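Local structure of cGAS/DncV-like nucleotidyltransferase in E. coli homolog (Rhodothermus marinus SG0.5JP17-172, 6E0K) at residues Ile134-Tyr139 and Trp163-Pro168; Lys169-Asn174 and Phe214-Leu219; Asp233-Val238 and Arg277-Leu282; Ala245-Phe250 and Lys271-Leu276; Phe250-Gln253 and Asp258-Gly261. The protein makes the cyclic dinucleotide 3',3'-cUAMP from UTP and ATP, a second messenger that triggers abortive infection in a CBASS antiphage defence system. All blocks are in the same frame, centred on the assembly; numbering follows the deposited sequence.

Contact 1: residues Ile134-Tyr139 and Trp163-Pro168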
# COMPACT_ATOMS: atom_id res chain seq x y z
N ILE A 134 7.34 -10.71 -10.52
CA ILE A 134 8.66 -11.30 -10.41
C ILE A 134 9.54 -10.33 -9.63
O ILE A 134 9.38 -9.11 -9.70
CB ILE A 134 9.26 -11.61 -11.80
CG1 ILE A 134 8.44 -12.70 -12.50
CG2 ILE A 134 10.71 -12.05 -11.68
CD1 ILE A 134 9.00 -13.08 -13.84
N GLN A 135 10.46 -10.88 -8.85
CA GLN A 135 11.41 -10.07 -8.11
C GLN A 135 12.09 -9.08 -9.05
O GLN A 135 12.45 -9.43 -10.17
CB GLN A 135 12.46 -10.97 -7.46
CG GLN A 135 13.48 -10.26 -6.60
CD GLN A 135 14.55 -11.22 -6.11
OE1 GLN A 135 15.73 -11.06 -6.42
NE2 GLN A 135 14.14 -12.24 -5.37
N TYR A 136 12.22 -7.83 -8.61
CA TYR A 136 12.91 -6.79 -9.36
C TYR A 136 14.08 -6.31 -8.52
O TYR A 136 13.93 -6.04 -7.33
CB TYR A 136 11.97 -5.61 -9.66
CG TYR A 136 12.63 -4.54 -10.49
CD1 TYR A 136 12.67 -4.63 -11.87
CD2 TYR A 136 13.23 -3.43 -9.89
CE1 TYR A 136 13.28 -3.64 -12.65
CE2 TYR A 136 13.84 -2.45 -10.64
CZ TYR A 136 13.86 -2.56 -12.02
OH TYR A 136 14.46 -1.57 -12.75
N ARG A 137 15.26 -6.23 -9.13
CA ARG A 137 16.45 -5.73 -8.46
C ARG A 137 16.87 -4.41 -9.08
O ARG A 137 17.21 -4.36 -10.27
CB ARG A 137 17.60 -6.74 -8.56
CG ARG A 137 17.31 -8.06 -7.86
CD ARG A 137 18.57 -8.93 -7.85
NE ARG A 137 18.31 -10.26 -7.30
CZ ARG A 137 19.25 -11.20 -7.17
NH1 ARG A 137 20.50 -10.95 -7.53
NH2 ARG A 137 18.92 -12.38 -6.67
N LYS A 138 16.87 -3.36 -8.28
CA LYS A 138 17.36 -2.06 -8.70
C LYS A 138 18.80 -1.93 -8.25
O LYS A 138 19.08 -1.80 -7.05
CB LYS A 138 16.49 -0.94 -8.13
CG LYS A 138 16.97 0.44 -8.56
CD LYS A 138 15.96 1.52 -8.19
CE LYS A 138 15.67 1.55 -6.70
NZ LYS A 138 14.78 2.71 -6.36
N TYR A 139 19.73 -2.01 -9.21
CA TYR A 139 21.16 -1.96 -8.96
C TYR A 139 21.69 -0.55 -9.18
O TYR A 139 21.17 0.20 -10.01
CB TYR A 139 21.91 -2.90 -9.89
CG TYR A 139 21.87 -4.37 -9.51
CD1 TYR A 139 20.85 -5.20 -9.96
CD2 TYR A 139 22.90 -4.93 -8.76
CE1 TYR A 139 20.83 -6.55 -9.64
CE2 TYR A 139 22.88 -6.28 -8.42
CZ TYR A 139 21.85 -7.08 -8.89
OH TYR A 139 21.85 -8.42 -8.56
N TRP A 163 5.69 -1.83 -17.84
CA TRP A 163 6.05 -2.53 -16.62
C TRP A 163 5.88 -1.60 -15.42
O TRP A 163 6.20 -0.41 -15.49
CB TRP A 163 7.50 -3.01 -16.67
CG TRP A 163 7.74 -4.07 -17.69
CD1 TRP A 163 8.11 -3.90 -19.00
CD2 TRP A 163 7.63 -5.49 -17.49
NE1 TRP A 163 8.24 -5.13 -19.62
CE2 TRP A 163 7.94 -6.11 -18.72
CE3 TRP A 163 7.31 -6.29 -16.39
CZ2 TRP A 163 7.94 -7.50 -18.87
CZ3 TRP A 163 7.28 -7.66 -16.55
CH2 TRP A 163 7.60 -8.26 -17.78
N VAL A 164 5.39 -2.17 -14.33
CA VAL A 164 5.25 -1.47 -13.06
C VAL A 164 6.24 -2.08 -12.09
O VAL A 164 6.36 -3.31 -12.02
CB VAL A 164 3.81 -1.58 -12.51
CG1 VAL A 164 3.70 -0.86 -11.17
CG2 VAL A 164 2.82 -1.02 -13.52
N VAL A 165 6.94 -1.24 -11.34
CA VAL A 165 7.83 -1.69 -10.27
C VAL A 165 7.30 -1.16 -8.94
O VAL A 165 7.07 0.04 -8.80
CB VAL A 165 9.27 -1.23 -10.50
CG1 VAL A 165 10.15 -1.68 -9.34
CG2 VAL A 165 9.80 -1.78 -11.84
N ASN A 166 7.08 -2.07 -7.99
CA ASN A 166 6.64 -1.70 -6.65
C ASN A 166 7.60 -2.26 -5.61
O ASN A 166 8.38 -3.18 -5.88
CB ASN A 166 5.22 -2.20 -6.36
CG ASN A 166 4.15 -1.51 -7.19
OD1 ASN A 166 4.37 -0.45 -7.77
ND2 ASN A 166 2.98 -2.12 -7.23
N TYR A 167 7.50 -1.73 -4.40
CA TYR A 167 8.38 -2.12 -3.29
C TYR A 167 7.57 -2.38 -2.03
O TYR A 167 7.81 -1.75 -0.99
CB TYR A 167 9.43 -1.04 -3.05
CG TYR A 167 10.31 -0.75 -4.24
CD1 TYR A 167 9.96 0.21 -5.18
CD2 TYR A 167 11.50 -1.44 -4.41
CE1 TYR A 167 10.81 0.47 -6.28
CE2 TYR A 167 12.34 -1.19 -5.49
CZ TYR A 167 11.98 -0.24 -6.42
OH TYR A 167 12.84 -0.02 -7.49
N PRO A 168 6.62 -3.31 -2.07
CA PRO A 168 5.74 -3.50 -0.89
C PRO A 168 6.48 -3.96 0.35
O PRO A 168 6.07 -3.60 1.47
CB PRO A 168 4.74 -4.56 -1.38
CG PRO A 168 5.49 -5.32 -2.43
CD PRO A 168 6.34 -4.29 -3.13

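Contact 2: residues Lys169-Asn174 and Phe214-Leu219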
# COMPACT_ATOMS: atom_id res chain seq x y z
N LYS A 169 7.55 -4.75 0.21
CA LYS A 169 8.27 -5.19 1.40
C LYS A 169 8.93 -4.01 2.11
O LYS A 169 8.96 -3.97 3.35
CB LYS A 169 9.32 -6.23 1.03
CG LYS A 169 8.73 -7.49 0.43
CD LYS A 169 9.84 -8.47 0.14
CE LYS A 169 9.28 -9.78 -0.41
NZ LYS A 169 10.37 -10.73 -0.76
N LEU A 170 9.48 -3.06 1.35
CA LEU A 170 10.08 -1.89 1.97
C LEU A 170 9.02 -0.97 2.55
O LEU A 170 9.23 -0.37 3.62
CB LEU A 170 10.93 -1.12 0.96
CG LEU A 170 12.18 -1.88 0.53
CD1 LEU A 170 12.92 -1.06 -0.51
CD2 LEU A 170 13.05 -2.15 1.73
N HIS A 171 7.89 -0.83 1.86
CA HIS A 171 6.76 -0.10 2.44
C HIS A 171 6.40 -0.66 3.82
O HIS A 171 6.28 0.09 4.79
CB HIS A 171 5.55 -0.16 1.49
CG HIS A 171 4.34 0.57 1.99
ND1 HIS A 171 4.03 1.85 1.60
CD2 HIS A 171 3.37 0.19 2.85
CE1 HIS A 171 2.92 2.23 2.20
NE2 HIS A 171 2.49 1.24 2.96
N TYR A 172 6.29 -1.98 3.92
CA TYR A 172 5.94 -2.60 5.19
C TYR A 172 7.04 -2.39 6.23
O TYR A 172 6.77 -1.99 7.37
CB TYR A 172 5.68 -4.10 5.00
CG TYR A 172 5.54 -4.79 6.32
CD1 TYR A 172 4.43 -4.56 7.11
CD2 TYR A 172 6.53 -5.65 6.79
CE1 TYR A 172 4.30 -5.19 8.33
CE2 TYR A 172 6.40 -6.28 8.01
CZ TYR A 172 5.28 -6.02 8.78
OH TYR A 172 5.13 -6.64 10.01
N GLU A 173 8.29 -2.66 5.85
CA GLU A 173 9.41 -2.57 6.77
C GLU A 173 9.53 -1.16 7.35
O GLU A 173 9.73 -0.99 8.56
CB GLU A 173 10.67 -2.95 5.99
CG GLU A 173 11.97 -2.90 6.69
CD GLU A 173 13.09 -3.29 5.75
OE1 GLU A 173 14.05 -2.50 5.57
OE2 GLU A 173 12.97 -4.38 5.15
N ASN A 174 9.41 -0.15 6.50
CA ASN A 174 9.60 1.22 6.98
C ASN A 174 8.43 1.69 7.84
O ASN A 174 8.63 2.44 8.80
CB ASN A 174 9.81 2.15 5.79
CG ASN A 174 11.13 1.88 5.09
OD1 ASN A 174 12.08 1.38 5.69
ND2 ASN A 174 11.19 2.21 3.82
N PHE A 214 -1.83 6.90 -0.56
CA PHE A 214 -1.27 8.25 -0.54
C PHE A 214 -1.32 8.85 0.86
O PHE A 214 -0.40 9.58 1.27
CB PHE A 214 -2.02 9.15 -1.52
CG PHE A 214 -1.82 8.80 -2.96
CD1 PHE A 214 -0.66 8.18 -3.40
CD2 PHE A 214 -2.81 9.09 -3.89
CE1 PHE A 214 -0.48 7.87 -4.74
CE2 PHE A 214 -2.65 8.78 -5.23
CZ PHE A 214 -1.48 8.17 -5.65
N LEU A 215 -2.38 8.55 1.62
CA LEU A 215 -2.49 9.09 2.97
C LEU A 215 -1.42 8.49 3.88
O LEU A 215 -0.81 9.21 4.67
CB LEU A 215 -3.90 8.83 3.52
CG LEU A 215 -4.14 9.30 4.95
CD1 LEU A 215 -3.88 10.78 5.08
CD2 LEU A 215 -5.57 8.95 5.35
N GLU A 216 -1.17 7.18 3.76
CA GLU A 216 -0.08 6.56 4.52
C GLU A 216 1.25 7.20 4.19
O GLU A 216 2.04 7.53 5.08
CB GLU A 216 -0.02 5.05 4.25
CG GLU A 216 -1.18 4.29 4.85
CD GLU A 216 -0.99 2.77 4.89
OE1 GLU A 216 0.14 2.24 4.72
OE2 GLU A 216 -2.02 2.10 5.07
N CYS A 217 1.52 7.39 2.90
CA CYS A 217 2.77 8.01 2.49
C CYS A 217 2.88 9.44 3.02
O CYS A 217 3.96 9.87 3.44
CB CYS A 217 2.91 8.00 0.96
SG CYS A 217 3.15 6.34 0.26
N LEU A 218 1.78 10.19 2.99
CA LEU A 218 1.80 11.56 3.50
C LEU A 218 2.18 11.57 4.97
O LEU A 218 3.07 12.32 5.40
CB LEU A 218 0.44 12.22 3.29
CG LEU A 218 0.34 13.69 3.71
CD1 LEU A 218 1.05 14.57 2.68
CD2 LEU A 218 -1.12 14.11 3.88
N LEU A 219 1.55 10.70 5.76
CA LEU A 219 1.82 10.66 7.19
C LEU A 219 3.21 10.11 7.50
O LEU A 219 3.81 10.48 8.52
CB LEU A 219 0.74 9.82 7.88
CG LEU A 219 -0.64 10.46 7.79
CD1 LEU A 219 -1.74 9.48 8.23
CD2 LEU A 219 -0.73 11.76 8.60

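Contact 3: residues Asp233-Val238 and Arg277-Leu282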
# COMPACT_ATOMS: atom_id res chain seq x y z
N ASP A 233 -3.95 15.63 20.56
CA ASP A 233 -2.66 16.29 20.34
C ASP A 233 -2.02 15.79 19.06
O ASP A 233 -1.37 16.56 18.34
CB ASP A 233 -1.73 16.06 21.53
CG ASP A 233 -2.23 16.74 22.79
OD1 ASP A 233 -2.82 17.83 22.67
OD2 ASP A 233 -2.04 16.18 23.89
N THR A 234 -2.17 14.50 18.75
CA THR A 234 -1.60 13.96 17.53
C THR A 234 -2.32 14.52 16.31
O THR A 234 -1.68 14.95 15.34
CB THR A 234 -1.67 12.43 17.53
OG1 THR A 234 -0.86 11.93 18.60
CG2 THR A 234 -1.16 11.88 16.21
N PHE A 235 -3.66 14.54 16.34
CA PHE A 235 -4.42 15.08 15.22
C PHE A 235 -3.92 16.48 14.87
O PHE A 235 -3.57 16.77 13.72
CB PHE A 235 -5.92 15.10 15.55
CG PHE A 235 -6.83 15.45 14.38
CD1 PHE A 235 -6.89 16.75 13.90
CD2 PHE A 235 -7.64 14.49 13.80
CE1 PHE A 235 -7.73 17.09 12.84
CE2 PHE A 235 -8.49 14.82 12.73
CZ PHE A 235 -8.53 16.12 12.26
N CYS A 236 -3.81 17.35 15.88
CA CYS A 236 -3.46 18.74 15.62
C CYS A 236 -1.98 18.90 15.29
O CYS A 236 -1.62 19.68 14.41
CB CYS A 236 -3.83 19.60 16.83
SG CYS A 236 -5.61 19.76 16.98
N SER A 237 -1.11 18.17 16.00
CA SER A 237 0.32 18.30 15.73
C SER A 237 0.66 17.82 14.33
O SER A 237 1.49 18.44 13.64
CB SER A 237 1.14 17.53 16.77
OG SER A 237 1.00 18.13 18.06
N VAL A 238 0.03 16.73 13.89
CA VAL A 238 0.29 16.22 12.55
C VAL A 238 -0.21 17.20 11.49
O VAL A 238 0.52 17.56 10.56
CB VAL A 238 -0.35 14.83 12.37
CG1 VAL A 238 -0.40 14.44 10.91
CG2 VAL A 238 0.41 13.77 13.20
N ARG A 277 -7.26 20.91 4.43
CA ARG A 277 -8.40 21.82 4.62
C ARG A 277 -9.60 21.08 5.20
O ARG A 277 -10.29 21.61 6.08
CB ARG A 277 -8.77 22.51 3.30
CG ARG A 277 -7.82 23.60 2.88
CD ARG A 277 -8.39 24.44 1.74
NE ARG A 277 -8.65 23.68 0.51
CZ ARG A 277 -7.75 23.47 -0.45
NH1 ARG A 277 -6.51 23.91 -0.32
NH2 ARG A 277 -8.11 22.79 -1.54
N TYR A 278 -9.87 19.86 4.72
CA TYR A 278 -11.03 19.14 5.23
C TYR A 278 -10.81 18.70 6.68
O TYR A 278 -11.74 18.72 7.49
CB TYR A 278 -11.36 17.94 4.33
CG TYR A 278 -12.24 18.28 3.13
CD1 TYR A 278 -11.72 18.95 2.03
CD2 TYR A 278 -13.58 17.94 3.12
CE1 TYR A 278 -12.52 19.25 0.93
CE2 TYR A 278 -14.39 18.24 2.04
CZ TYR A 278 -13.86 18.90 0.96
OH TYR A 278 -14.66 19.22 -0.14
N MET A 279 -9.57 18.35 7.04
CA MET A 279 -9.29 18.01 8.43
C MET A 279 -9.42 19.23 9.33
O MET A 279 -9.96 19.14 10.43
CB MET A 279 -7.90 17.41 8.55
CG MET A 279 -7.78 16.04 7.89
SD MET A 279 -8.88 14.75 8.58
CE MET A 279 -10.14 14.67 7.31
N ASP A 280 -8.93 20.39 8.86
CA ASP A 280 -9.12 21.64 9.60
C ASP A 280 -10.60 21.90 9.86
O ASP A 280 -11.00 22.24 10.98
CB ASP A 280 -8.54 22.80 8.81
CG ASP A 280 -7.06 23.04 9.07
OD1 ASP A 280 -6.53 22.61 10.11
OD2 ASP A 280 -6.44 23.71 8.22
N ASP A 281 -11.42 21.81 8.80
CA ASP A 281 -12.84 22.12 8.93
C ASP A 281 -13.54 21.14 9.86
O ASP A 281 -14.41 21.53 10.64
CB ASP A 281 -13.54 22.08 7.57
CG ASP A 281 -13.17 23.23 6.67
OD1 ASP A 281 -12.66 24.26 7.16
OD2 ASP A 281 -13.45 23.11 5.45
N LEU A 282 -13.19 19.85 9.76
CA LEU A 282 -13.76 18.85 10.67
C LEU A 282 -13.47 19.21 12.11
O LEU A 282 -14.36 19.19 12.97
CB LEU A 282 -13.17 17.48 10.32
CG LEU A 282 -13.47 16.32 11.26
CD1 LEU A 282 -14.96 15.97 11.17
CD2 LEU A 282 -12.61 15.13 10.85

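Contact 4: residues Ala245-Phe250 and Lys271-Leu276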
# COMPACT_ATOMS: atom_id res chain seq x y z
N ALA A 245 4.63 22.49 6.02
CA ALA A 245 5.73 21.74 5.44
C ALA A 245 5.87 22.02 3.95
O ALA A 245 4.93 22.45 3.28
CB ALA A 245 5.55 20.24 5.67
N ASP A 246 7.07 21.78 3.44
CA ASP A 246 7.33 21.76 2.00
C ASP A 246 7.06 20.34 1.54
O ASP A 246 7.87 19.43 1.77
CB ASP A 246 8.75 22.20 1.70
CG ASP A 246 9.09 22.15 0.21
OD1 ASP A 246 8.23 21.74 -0.60
OD2 ASP A 246 10.23 22.53 -0.15
N LEU A 247 5.92 20.14 0.89
CA LEU A 247 5.51 18.80 0.47
C LEU A 247 6.31 18.28 -0.71
O LEU A 247 6.29 17.06 -0.95
CB LEU A 247 4.03 18.81 0.08
CG LEU A 247 3.03 19.37 1.09
CD1 LEU A 247 1.63 19.32 0.49
CD2 LEU A 247 3.09 18.57 2.39
N SER A 248 7.01 19.16 -1.44
CA SER A 248 7.45 18.83 -2.80
C SER A 248 8.43 17.66 -2.82
O SER A 248 8.44 16.89 -3.79
CB SER A 248 8.06 20.06 -3.46
OG SER A 248 9.30 20.42 -2.87
N LYS A 249 9.24 17.49 -1.78
CA LYS A 249 10.23 16.42 -1.75
C LYS A 249 9.79 15.23 -0.91
O LYS A 249 10.63 14.39 -0.56
CB LYS A 249 11.57 16.93 -1.24
CG LYS A 249 12.18 18.11 -2.00
CD LYS A 249 13.61 18.36 -1.52
CE LYS A 249 14.23 19.58 -2.20
NZ LYS A 249 15.72 19.55 -2.12
N PHE A 250 8.50 15.12 -0.57
CA PHE A 250 8.05 13.96 0.18
C PHE A 250 8.29 12.68 -0.61
O PHE A 250 8.10 12.64 -1.83
CB PHE A 250 6.56 14.05 0.53
CG PHE A 250 6.25 14.89 1.75
CD1 PHE A 250 7.17 15.80 2.25
CD2 PHE A 250 5.03 14.75 2.39
CE1 PHE A 250 6.86 16.57 3.36
CE2 PHE A 250 4.72 15.51 3.50
CZ PHE A 250 5.64 16.42 3.99
N LYS A 271 -4.06 18.10 -3.99
CA LYS A 271 -4.96 17.15 -3.34
C LYS A 271 -4.60 16.97 -1.87
O LYS A 271 -5.49 16.83 -1.01
CB LYS A 271 -4.93 15.80 -4.05
CG LYS A 271 -5.61 15.79 -5.43
CD LYS A 271 -7.12 15.96 -5.31
CE LYS A 271 -7.80 15.97 -6.67
NZ LYS A 271 -7.93 14.61 -7.23
N ALA A 272 -3.30 16.94 -1.55
CA ALA A 272 -2.88 16.86 -0.16
C ALA A 272 -3.34 18.09 0.63
O ALA A 272 -3.82 17.97 1.76
CB ALA A 272 -1.37 16.69 -0.06
N ARG A 273 -3.18 19.28 0.04
CA ARG A 273 -3.65 20.49 0.72
C ARG A 273 -5.15 20.47 0.92
O ARG A 273 -5.66 20.98 1.93
CB ARG A 273 -3.25 21.73 -0.09
CG ARG A 273 -1.76 21.86 -0.28
CD ARG A 273 -1.11 22.31 0.98
NE ARG A 273 0.28 22.68 0.76
CZ ARG A 273 1.20 22.66 1.71
NH1 ARG A 273 0.86 22.29 2.94
NH2 ARG A 273 2.45 23.00 1.43
N ARG A 274 -5.89 19.91 -0.03
CA ARG A 274 -7.33 19.79 0.14
C ARG A 274 -7.66 18.91 1.34
O ARG A 274 -8.54 19.23 2.15
CB ARG A 274 -7.98 19.24 -1.13
CG ARG A 274 -9.50 19.08 -1.01
CD ARG A 274 -10.14 18.57 -2.29
NE ARG A 274 -9.79 17.18 -2.56
CZ ARG A 274 -10.37 16.42 -3.48
NH1 ARG A 274 -11.36 16.90 -4.23
NH2 ARG A 274 -9.96 15.17 -3.63
N PHE A 275 -6.98 17.76 1.46
CA PHE A 275 -7.20 16.91 2.62
C PHE A 275 -6.95 17.68 3.91
O PHE A 275 -7.73 17.56 4.87
CB PHE A 275 -6.30 15.67 2.53
CG PHE A 275 -6.11 14.94 3.83
CD1 PHE A 275 -7.12 14.15 4.35
CD2 PHE A 275 -4.92 15.05 4.54
CE1 PHE A 275 -6.96 13.48 5.55
CE2 PHE A 275 -4.75 14.37 5.75
CZ PHE A 275 -5.78 13.59 6.26
N LEU A 276 -5.90 18.49 3.95
CA LEU A 276 -5.62 19.25 5.17
C LEU A 276 -6.72 20.26 5.46
O LEU A 276 -7.09 20.45 6.63
CB LEU A 276 -4.27 19.97 5.05
CG LEU A 276 -3.06 19.06 4.82
CD1 LEU A 276 -1.82 19.93 4.64
CD2 LEU A 276 -2.86 18.05 5.95

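Contact 5: residues Phe250-Gln253 and Asp258-Gly261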
# COMPACT_ATOMS: atom_id res chain seq x y z
N PHE A 250 8.50 15.12 -0.57
CA PHE A 250 8.05 13.96 0.18
C PHE A 250 8.29 12.68 -0.61
O PHE A 250 8.10 12.64 -1.83
CB PHE A 250 6.56 14.05 0.53
CG PHE A 250 6.25 14.89 1.75
CD1 PHE A 250 7.17 15.80 2.25
CD2 PHE A 250 5.03 14.75 2.39
CE1 PHE A 250 6.86 16.57 3.36
CE2 PHE A 250 4.72 15.51 3.50
CZ PHE A 250 5.64 16.42 3.99
N ARG A 251 8.72 11.65 0.10
CA ARG A 251 8.98 10.35 -0.49
C ARG A 251 7.91 9.38 -0.00
O ARG A 251 7.36 9.54 1.09
CB ARG A 251 10.37 9.85 -0.10
CG ARG A 251 11.48 10.79 -0.49
CD ARG A 251 11.80 10.62 -1.95
NE ARG A 251 12.59 9.41 -2.16
CZ ARG A 251 12.90 8.91 -3.35
NH1 ARG A 251 12.46 9.50 -4.46
NH2 ARG A 251 13.63 7.80 -3.43
N CYS A 252 7.61 8.39 -0.82
CA CYS A 252 6.70 7.35 -0.39
C CYS A 252 7.31 6.56 0.76
O CYS A 252 8.52 6.58 0.99
CB CYS A 252 6.37 6.41 -1.56
SG CYS A 252 5.29 7.23 -2.77
N GLN A 253 6.44 5.85 1.48
CA GLN A 253 6.89 5.06 2.62
C GLN A 253 7.91 4.00 2.22
O GLN A 253 8.75 3.61 3.03
CB GLN A 253 5.67 4.42 3.30
CG GLN A 253 5.98 3.61 4.56
CD GLN A 253 4.72 3.37 5.38
OE1 GLN A 253 4.11 4.32 5.86
NE2 GLN A 253 4.34 2.12 5.55
N ASP A 258 8.76 9.13 -5.41
CA ASP A 258 8.22 10.42 -5.00
C ASP A 258 6.72 10.32 -4.79
O ASP A 258 6.01 9.68 -5.57
CB ASP A 258 8.50 11.49 -6.05
CG ASP A 258 9.95 11.91 -6.08
OD1 ASP A 258 10.69 11.59 -5.12
OD2 ASP A 258 10.34 12.58 -7.06
N LEU A 259 6.23 10.98 -3.74
CA LEU A 259 4.80 10.95 -3.48
C LEU A 259 4.04 11.84 -4.46
O LEU A 259 2.92 11.51 -4.85
CB LEU A 259 4.53 11.39 -2.04
CG LEU A 259 3.06 11.52 -1.63
CD1 LEU A 259 2.32 10.21 -1.92
CD2 LEU A 259 2.97 11.86 -0.17
N PHE A 260 4.63 12.96 -4.87
CA PHE A 260 3.95 13.95 -5.68
C PHE A 260 4.57 14.05 -7.07
O PHE A 260 5.79 14.07 -7.21
CB PHE A 260 3.98 15.32 -5.00
CG PHE A 260 3.30 15.33 -3.67
CD1 PHE A 260 1.93 15.11 -3.60
CD2 PHE A 260 4.01 15.52 -2.50
CE1 PHE A 260 1.30 15.08 -2.38
CE2 PHE A 260 3.37 15.50 -1.27
CZ PHE A 260 2.01 15.29 -1.22
N GLY A 261 3.71 14.14 -8.08
CA GLY A 261 4.19 14.23 -9.44
C GLY A 261 3.03 14.16 -10.41
O GLY A 261 1.87 14.18 -10.02
O HOH W 1 7.13 14.06 -3.90

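Contact 1: residues Ile134-Tyr139 and Trp163-Pro168
Val165 lays a methyl on the ring of Tyr136, and this apolar pair is one of two groups of contacts between Ile134-Tyr139 and Trp163-Pro168. CG2 of Val165 stands over one face of the Tyr136 ring, 3.9 Å from the ring centroid and 6° off its normal. That is a CH-pi contact. The other branch of the valine serves the same ring: Val165 CG1 comes to 3.6 Å from Tyr136 CD2. The two side chains cross at about a right angle. Tyr136 CG lies across from the backbone N (chi1 -177°), which turns one ring face to the valine.

The second group gathers round the phenol oxygen of Tyr167. This oxygen meets the aliphatic end of a lysine, with Tyr167 OH 3.3 Å from Lys138 CE. Tyr167 OH also lies 4.1 Å from Tyr136 CE2, oblique to that ring. The ammonium of Lys138 has its hydrogen bond elsewhere, with Gln256.

Within Ile134-Tyr139, polar bonds hold Arg137 in place. Arg137 NE donates to Gln135 OE1 (2.8 Å), and Arg137 NH1 to Tyr139 OH (3.0 Å). Both acceptors lie in the guanidinium plane.

Strands 127-138 and 162-166 are not direct partners; strand 150-157 pairs with both. Tyr136 and Val165 meet across it, and Tyr167 is the N-cap of helix 168-181. In this central sheet of the nucleotidyltransferase fold, the UTP-binding residue Asn166 points its CB away from strand 127-138.

Contact 2: residues Lys169-Asn174 and Phe214-Leu219
Glu216 OE1 accepts a hydrogen bond from His171 NE2 at 3.1 Å. The N-H...O angle is 153°, so the bond is somewhat bent. The carboxylate oxygen sits at the edge of the imidazole, close to the ring plane. The nitrogen meets OE1 nearly along its C-O axis. Ring and carboxylate planes are turned 32° from each other, and the two side chains cross at about a right angle.

This bond is the one close approach between Lys169-Asn174 and Phe214-Leu219. The backbones stay well apart, with the CA atoms of His171 and Cys217 9.0 Å from each other. The two side chains span the gap. His171 places its ring on the carbonyl side of its own backbone, CG opposite N (chi1 -180°), and Glu216 runs extended beyond CG to meet it.

Both residues are buried, so the bond satisfies two polar groups inside the protein. The second carboxylate oxygen, Glu216 OE2, is hydrogen-bonded to Thr53 and forms a long, weak ion pair with Lys194, so the carboxylate is held at both oxygens. Lys194 and Ser48 bind ATP, and their side chains are about 4 Å and about 5 Å from that of Glu216.

Helix 168-181 follows strand 162-166 of the central sheet. The bond ties it to helix 212-220, which packs against helices 186-202, 231-244 and 269-285.

Contact 3: residues Asp233-Val238 and Arg277-Leu282
Two helical segments, Asp233-Val238 and Arg277-Leu282, pass each other with the CA atoms of Phe235 and Met279 8.9 Å apart. The Phe235 ring bridges the gap, and its outer atom CZ does most of the touching. Phe235 CG stands across from its backbone N (chi1 -172°), which carries the ring to the other helix. CZ lies 3.9 Å from Met279 SD. The sulfur is 5.0 Å from the ring centroid and 61° off its normal, so this Met-aromatic contact is oblique. Bends at chi2 and chi3 of Met279 set SD beside the outer end of the Phe235 ring, and the two side chains cross at about a right angle. The carbonyl oxygen Met279 O meets the ring edge near its plane, 3.8 Å from Phe235 CZ. Leu282 adds a looser touch, with CD2 4.4 Å from Phe235 CZ.

All three residues are buried. Helix 186-202 also borders them, bringing Met192 and Phe193 to Phe235 and Leu200 to Met279. Trp283 stacks on Phe235, and helix 5-11 reaches Phe235 and Leu282. The contact thus joins helices 231-244 and 269-285.

Contact 4: residues Ala245-Phe250 and Lys271-Leu276
Leu247 and Arg273 reach toward each other from opposite directions, and a methyl settles on the face of the guanidinium. Leu247 CD1 sits over the centre of one guanidinium face, 3.6 Å from Arg273 CZ. The edge of the same group is used for a polar bond. Arg273 NH2 donates to Ala245 O at 3.1 Å, with an N-H...O angle of 161°. The acceptor lies near the guanidinium plane, and the donor is nearly in line with the Ala245 C=O bond. Arg273 thus holds the loop twice, by face and by edge. Leu247 CD1 also reaches Ala272 CB, at 4.0 Å.

A kink at chi2 (-75°) swings the Arg273 chain toward Ala245-Phe250. Its NH1 makes a further, weak hydrogen bond to Leu242 O. On the loop side, an Asx turn shapes the chain around Leu247. Asp246 OD1 accepts from Ser248 N at 3.0 Å and from Ser248 OG at 2.8 Å, both from the same face of the carboxylate.

The loop follows helix 231-244, and the arginine fastens its start to helix 269-285. Nearby, Phe250 packs on Trp241 and Leu242 of the first helix. Phe275, from the second, turns to Leu215 and Leu218 of helix 212-220.

Contact 5: residues Phe250-Gln253 and Asp258-Gly261
Arg251 bends at chi2 (-80°) and again at chi3 (-77°), folding its guanidinium back to Asp258. Arg251 NH1 and Asp258 OD1 form a salt bridge with a 2.8 Å hydrogen bond. The oxygen lies in the guanidinium plane, but the nitrogen comes from above the carboxylate plane, and the two planes are 75° apart. Arg251 NH2 is hydrogen-bonded to Gly255 O.

The backbones are joined too. Leu259 N donates to Phe250 O at 3.1 Å in an almost straight bond. A water lies 2.7 Å from Phe250 O and accepts from Phe260 N at 2.9 Å. A single beta bridge pairs Arg251 with Asp258.

Apolar contacts complete the junction. Phe250 and Phe260 lie side by side, with CB of Phe250 3.9 Å from Phe260 CE2. Cys252 SG is 3.8 Å from Leu259 CA.

Both segments lie in the irregular loop between helices 231-244 and 269-285. Cys252 and Leu259 rest on Cys217 of helix 212-220, and Phe260 touches Ala272 of helix 269-285.

How the contacts relate
Contact 1 comes first along the chain, closing a loop within the central sheet through strand 150-157. Strand 162-166 then runs into helix 168-181, where contact 2 opens. It closes a long, largely helical loop on helix 212-220. Contact 3 follows, in series, and joins helices 231-244 and 269-285. Contacts 4 and 5 are nested inside its loop. Contact 5 lies within the loop closed by contact 4, and the two share Phe250. The contacts also touch: Leu219 meets Val238 between contacts 2 and 3, and Leu218 packs on Ala272 between contacts 2 and 4. Gln253 of contact 5 probably hydrogen-bonds to His171 and Asn174, linking the loop to helix 168-181.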